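Hydrolase (Rhizobium meliloti, PDB 5HOE) is a carbohydrate acetylesterase of the GDSL/SGNH hydrolase family that probably removes acetyl groups by hydrolysing ester bonds. Local coordinates at residues 190-202 with 214-226. Sequence-based numbering, arbitrary orientation.
Sequences KVEFFAAGDCIST and TNIRLGHAIADKV
F194 of strand 192-195 lies against L218, A221 and I222 of helix 214-226, where the last helix of the SGNH hydrolase alpha/beta fold runs back, nearly antiparallel (157°), along an edge strand of the chain's parallel sheet. The ring leaves the strand with CG anti to the backbone N (chi1 177°), and this sends it across to the helix. L218 CD1 meets its CE2 at the edge, in the ring plane, 3.9 Å away, while A221 CB lies near CZ. The neighbouring strand 147-152 supplies L149 to the same side chain.

K225 can be followed outward from CB: the chain bends at chi2 and then runs extended past CD, bringing CE to 3.3 Å from F193 O. NZ donates to that same oxygen at 3.1 Å, tilted 24° from the carbonyl plane. NZ also donates to a water that accepts from F193 N and donates to E192 OE1, so the lysine and glutamate are joined through water.

Beyond the strand, I200 CD1 touches both T214 CG2, at 3.7 Å, and L218 CD2. R217, modelled like C199 in two conformers, passes alongside this loop, and the details of its contact with C199 are doubtful. T214 OG1 is hydrogen-bonded to D203 OD2 and accepts, at 2.7 Å, from a second water, which in turn accepts from S201 N.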
loop_
_atom_site.group_PDB
_atom_site.type_symbol
_atom_site.label_atom_id
_atom_site.label_comp_id
_atom_site.label_asym_id
_atom_site.label_seq_id
_atom_site.Cartn_x
_atom_site.Cartn_y
_atom_site.Cartn_z
ATOM N N LYS A 190 -5.742 19.389 -28.253
ATOM C CA LYS A 190 -6.662 20.421 -28.746
ATOM C C LYS A 190 -6.961 21.491 -27.683
ATOM O O LYS A 190 -8.104 21.930 -27.501
ATOM C CB LYS A 190 -7.929 19.799 -29.355
ATOM C CG LYS A 190 -7.656 18.686 -30.390
ATOM C CD LYS A 190 -7.044 19.232 -31.693
ATOM C CE LYS A 190 -6.622 18.113 -32.688
ATOM N NZ LYS A 190 -5.410 17.352 -32.222
ATOM N N VAL A 191 -5.912 21.930 -26.979
ATOM C CA VAL A 191 -6.018 23.025 -26.021
ATOM C C VAL A 191 -5.096 24.171 -26.426
ATOM O O VAL A 191 -4.430 24.121 -27.473
ATOM C CB VAL A 191 -5.742 22.548 -24.576
ATOM C CG1 VAL A 191 -6.757 21.478 -24.145
ATOM C CG2 VAL A 191 -4.311 22.039 -24.420
ATOM N N GLU A 192 -5.039 25.211 -25.606
ATOM C CA GLU A 192 -4.278 26.401 -25.974
ATOM C C GLU A 192 -2.860 26.317 -25.425
ATOM O O GLU A 192 -2.592 25.587 -24.477
ATOM C CB GLU A 192 -4.962 27.658 -25.441
ATOM C CG GLU A 192 -6.441 27.802 -25.840
ATOM C CD GLU A 192 -6.651 27.991 -27.328
ATOM O OE1 GLU A 192 -5.817 28.654 -27.985
ATOM O OE2 GLU A 192 -7.665 27.485 -27.850
ATOM N N PHE A 193 -1.947 27.079 -26.041
ATOM C CA PHE A 193 -0.532 27.038 -25.693
ATOM C C PHE A 193 0.106 28.423 -25.727
ATOM O O PHE A 193 -0.181 29.233 -26.620
ATOM C CB PHE A 193 0.272 26.144 -26.646
ATOM C CG PHE A 193 1.754 26.197 -26.398
ATOM C CD1 PHE A 193 2.296 25.647 -25.246
ATOM C CD2 PHE A 193 2.607 26.805 -27.305
ATOM C CE1 PHE A 193 3.650 25.704 -24.992
ATOM C CE2 PHE A 193 3.971 26.864 -27.056
ATOM C CZ PHE A 193 4.496 26.291 -25.901
ATOM N N PHE A 194 1.007 28.672 -24.766
ATOM C CA PHE A 194 1.794 29.908 -24.710
ATOM C C PHE A 194 3.197 29.600 -24.216
ATOM O O PHE A 194 3.361 28.987 -23.160
ATOM C CB PHE A 194 1.146 30.960 -23.800
ATOM C CG PHE A 194 1.969 32.205 -23.663
ATOM C CD1 PHE A 194 2.175 33.031 -24.758
ATOM C CD2 PHE A 194 2.583 32.540 -22.461
ATOM C CE1 PHE A 194 2.950 34.173 -24.645
ATOM C CE2 PHE A 194 3.351 33.673 -22.359
ATOM C CZ PHE A 194 3.537 34.484 -23.446
ATOM N N ALA A 195 4.209 30.000 -24.988
ATOM C CA ALA A 195 5.603 29.816 -24.589
ATOM C C ALA A 195 6.081 31.052 -23.825
ATOM O O ALA A 195 6.302 32.115 -24.409
ATOM C CB ALA A 195 6.487 29.566 -25.804
ATOM N N ALA A 196 6.239 30.925 -22.508
ATOM C CA ALA A 196 6.703 32.082 -21.747
ATOM C C ALA A 196 8.048 32.582 -22.267
ATOM O O ALA A 196 8.301 33.794 -22.266
ATOM C CB ALA A 196 6.776 31.741 -20.257
ATOM N N GLY A 197 8.915 31.678 -22.727
ATOM C CA GLY A 197 10.234 32.053 -23.213
ATOM C C GLY A 197 10.237 32.864 -24.496
ATOM O O GLY A 197 11.294 33.388 -24.863
ATOM N N ASP A 198 9.103 32.945 -25.204
ATOM C CA ASP A 198 8.985 33.832 -26.351
ATOM C C ASP A 198 8.831 35.282 -25.930
ATOM O O ASP A 198 9.015 36.181 -26.758
ATOM C CB ASP A 198 7.791 33.421 -27.214
ATOM C CG ASP A 198 8.026 32.110 -27.963
ATOM O OD1 ASP A 198 9.170 31.594 -27.978
ATOM O OD2 ASP A 198 7.057 31.603 -28.558
ATOM N N CYS A 199 8.564 35.515 -24.655
ATOM C CA CYS A 199 8.246 36.825 -24.129
ATOM C C CYS A 199 9.170 37.262 -23.002
ATOM O O CYS A 199 9.474 38.450 -22.892
ATOM C CB CYS A 199 6.800 36.810 -23.618
ATOM S SG CYS A 199 6.332 38.254 -22.721
ATOM N N ILE A 200 9.644 36.329 -22.179
ATOM C CA ILE A 200 10.477 36.635 -21.023
ATOM C C ILE A 200 11.632 35.645 -20.952
ATOM O O ILE A 200 11.659 34.631 -21.648
ATOM C CB ILE A 200 9.660 36.627 -19.702
ATOM C CG1 ILE A 200 9.109 35.217 -19.415
ATOM C CG2 ILE A 200 8.544 37.702 -19.746
ATOM C CD1 ILE A 200 8.902 34.931 -17.948
ATOM N N SER A 201 12.588 35.954 -20.073
ATOM C CA SER A 201 13.661 35.041 -19.713
ATOM C C SER A 201 13.707 34.916 -18.196
ATOM O O SER A 201 13.161 35.749 -17.468
ATOM C CB SER A 201 15.018 35.511 -20.262
ATOM O OG SER A 201 15.461 36.697 -19.643
ATOM N N THR A 202 14.362 33.857 -17.719
ATOM C CA THR A 202 14.598 33.722 -16.287
ATOM C C THR A 202 15.692 34.708 -15.886
ATOM O O THR A 202 16.866 34.483 -16.193
ATOM C CB THR A 202 15.022 32.289 -15.975
ATOM O OG1 THR A 202 13.990 31.389 -16.388
ATOM C CG2 THR A 202 15.279 32.102 -14.482
ATOM N N THR A 214 9.606 41.379 -14.929
ATOM C CA THR A 214 9.377 40.221 -15.788
ATOM C C THR A 214 8.046 39.538 -15.467
ATOM O O THR A 214 7.348 39.090 -16.379
ATOM C CB THR A 214 10.554 39.255 -15.671
ATOM O OG1 THR A 214 11.659 39.779 -16.416
ATOM C CG2 THR A 214 10.218 37.876 -16.222
ATOM N N ASN A 215 7.672 39.445 -14.179
ATOM C CA ASN A 215 6.337 38.952 -13.837
ATOM C C ASN A 215 5.250 39.799 -14.485
ATOM O O ASN A 215 4.223 39.276 -14.935
ATOM C CB ASN A 215 6.126 38.972 -12.324
ATOM C CG ASN A 215 6.833 37.839 -11.609
ATOM O OD1 ASN A 215 7.208 36.807 -12.198
ATOM N ND2 ASN A 215 7.000 38.018 -10.312
ATOM N N ILE A 216 5.446 41.119 -14.505
ATOM C CA ILE A 216 4.440 42.016 -15.059
ATOM C C ILE A 216 4.360 41.856 -16.571
ATOM O O ILE A 216 3.266 41.745 -17.142
ATOM C CB ILE A 216 4.723 43.466 -14.621
ATOM C CG1 ILE A 216 4.504 43.573 -13.110
ATOM C CG2 ILE A 216 3.869 44.468 -15.404
ATOM C CD1 ILE A 216 5.041 44.835 -12.507
ATOM N N ARG A 217 5.515 41.817 -17.247
ATOM C CA ARG A 217 5.497 41.557 -18.687
ATOM C C ARG A 217 4.830 40.222 -18.993
ATOM O O ARG A 217 4.019 40.128 -19.923
ATOM C CB ARG A 217 6.913 41.632 -19.272
ATOM C CG ARG A 217 7.075 41.041 -20.667
ATOM C CD ARG A 217 8.125 41.797 -21.478
ATOM N NE ARG A 217 8.823 40.957 -22.457
ATOM C CZ ARG A 217 8.652 40.998 -23.780
ATOM N NH1 ARG A 217 7.790 41.843 -24.331
ATOM N NH2 ARG A 217 9.359 40.189 -24.564
ATOM N N LEU A 218 5.137 39.182 -18.202
ATOM C CA LEU A 218 4.553 37.866 -18.428
ATOM C C LEU A 218 3.041 37.892 -18.259
ATOM O O LEU A 218 2.307 37.312 -19.065
ATOM C CB LEU A 218 5.173 36.860 -17.456
ATOM C CG LEU A 218 4.638 35.421 -17.537
ATOM C CD1 LEU A 218 4.852 34.828 -18.898
ATOM C CD2 LEU A 218 5.276 34.567 -16.443
ATOM N N GLY A 219 2.562 38.526 -17.193
ATOM C CA GLY A 219 1.127 38.582 -16.955
ATOM C C GLY A 219 0.387 39.354 -18.028
ATOM O O GLY A 219 -0.717 38.981 -18.427
ATOM N N HIS A 220 0.980 40.444 -18.515
ATOM C CA HIS A 220 0.345 41.160 -19.616
ATOM C C HIS A 220 0.232 40.280 -20.854
ATOM O O HIS A 220 -0.821 40.253 -21.511
ATOM C CB HIS A 220 1.110 42.439 -19.912
ATOM C CG HIS A 220 1.013 43.454 -18.819
ATOM N ND1 HIS A 220 1.756 44.612 -18.814
ATOM C CD2 HIS A 220 0.279 43.473 -17.681
ATOM C CE1 HIS A 220 1.469 45.312 -17.731
ATOM N NE2 HIS A 220 0.579 44.643 -17.025
ATOM N N ALA A 221 1.285 39.516 -21.168
ATOM C CA ALA A 221 1.244 38.688 -22.369
ATOM C C ALA A 221 0.255 37.541 -22.219
ATOM O O ALA A 221 -0.417 37.163 -23.193
ATOM C CB ALA A 221 2.638 38.177 -22.709
ATOM N N ILE A 222 0.141 36.980 -21.011
ATOM C CA ILE A 222 -0.837 35.921 -20.801
ATOM C C ILE A 222 -2.254 36.476 -20.878
ATOM O O ILE A 222 -3.153 35.830 -21.428
ATOM C CB ILE A 222 -0.552 35.170 -19.483
ATOM C CG1 ILE A 222 0.808 34.444 -19.573
ATOM C CG2 ILE A 222 -1.663 34.190 -19.185
ATOM C CD1 ILE A 222 1.247 33.706 -18.330
ATOM N N ALA A 223 -2.470 37.687 -20.361
ATOM C CA ALA A 223 -3.776 38.328 -20.469
ATOM C C ALA A 223 -4.185 38.494 -21.926
ATOM O O ALA A 223 -5.351 38.294 -22.275
ATOM C CB ALA A 223 -3.732 39.701 -19.800
ATOM N N ASP A 224 -3.244 38.872 -22.795
ATOM C CA ASP A 224 -3.596 38.998 -24.209
ATOM C C ASP A 224 -4.092 37.672 -24.757
ATOM O O ASP A 224 -5.088 37.614 -25.497
ATOM C CB ASP A 224 -2.383 39.457 -25.020
ATOM C CG ASP A 224 -1.941 40.851 -24.671
ATOM O OD1 ASP A 224 -2.724 41.569 -24.022
ATOM O OD2 ASP A 224 -0.808 41.225 -25.048
ATOM N N LYS A 225 -3.396 36.593 -24.406
ATOM C CA LYS A 225 -3.801 35.258 -24.813
ATOM C C LYS A 225 -5.190 34.920 -24.286
ATOM O O LYS A 225 -6.023 34.370 -25.019
ATOM C CB LYS A 225 -2.773 34.264 -24.283
ATOM C CG LYS A 225 -2.914 32.896 -24.841
ATOM C CD LYS A 225 -2.263 32.777 -26.189
ATOM C CE LYS A 225 -2.603 31.431 -26.763
ATOM N NZ LYS A 225 -2.039 31.272 -28.104
ATOM N N VAL A 226 -5.459 35.247 -23.014
ATOM C CA VAL A 226 -6.751 34.934 -22.403
ATOM C C VAL A 226 -7.865 35.728 -23.070
ATOM O O VAL A 226 -8.928 35.184 -23.388
ATOM C CB VAL A 226 -6.707 35.209 -20.892
ATOM C CG1 VAL A 226 -8.085 35.014 -20.255
ATOM C CG2 VAL A 226 -5.697 34.281 -20.205
HETATM O O HOH W 1 -2.945 28.649 -28.373
HETATM O O HOH W 2 12.656 38.793 -18.759
#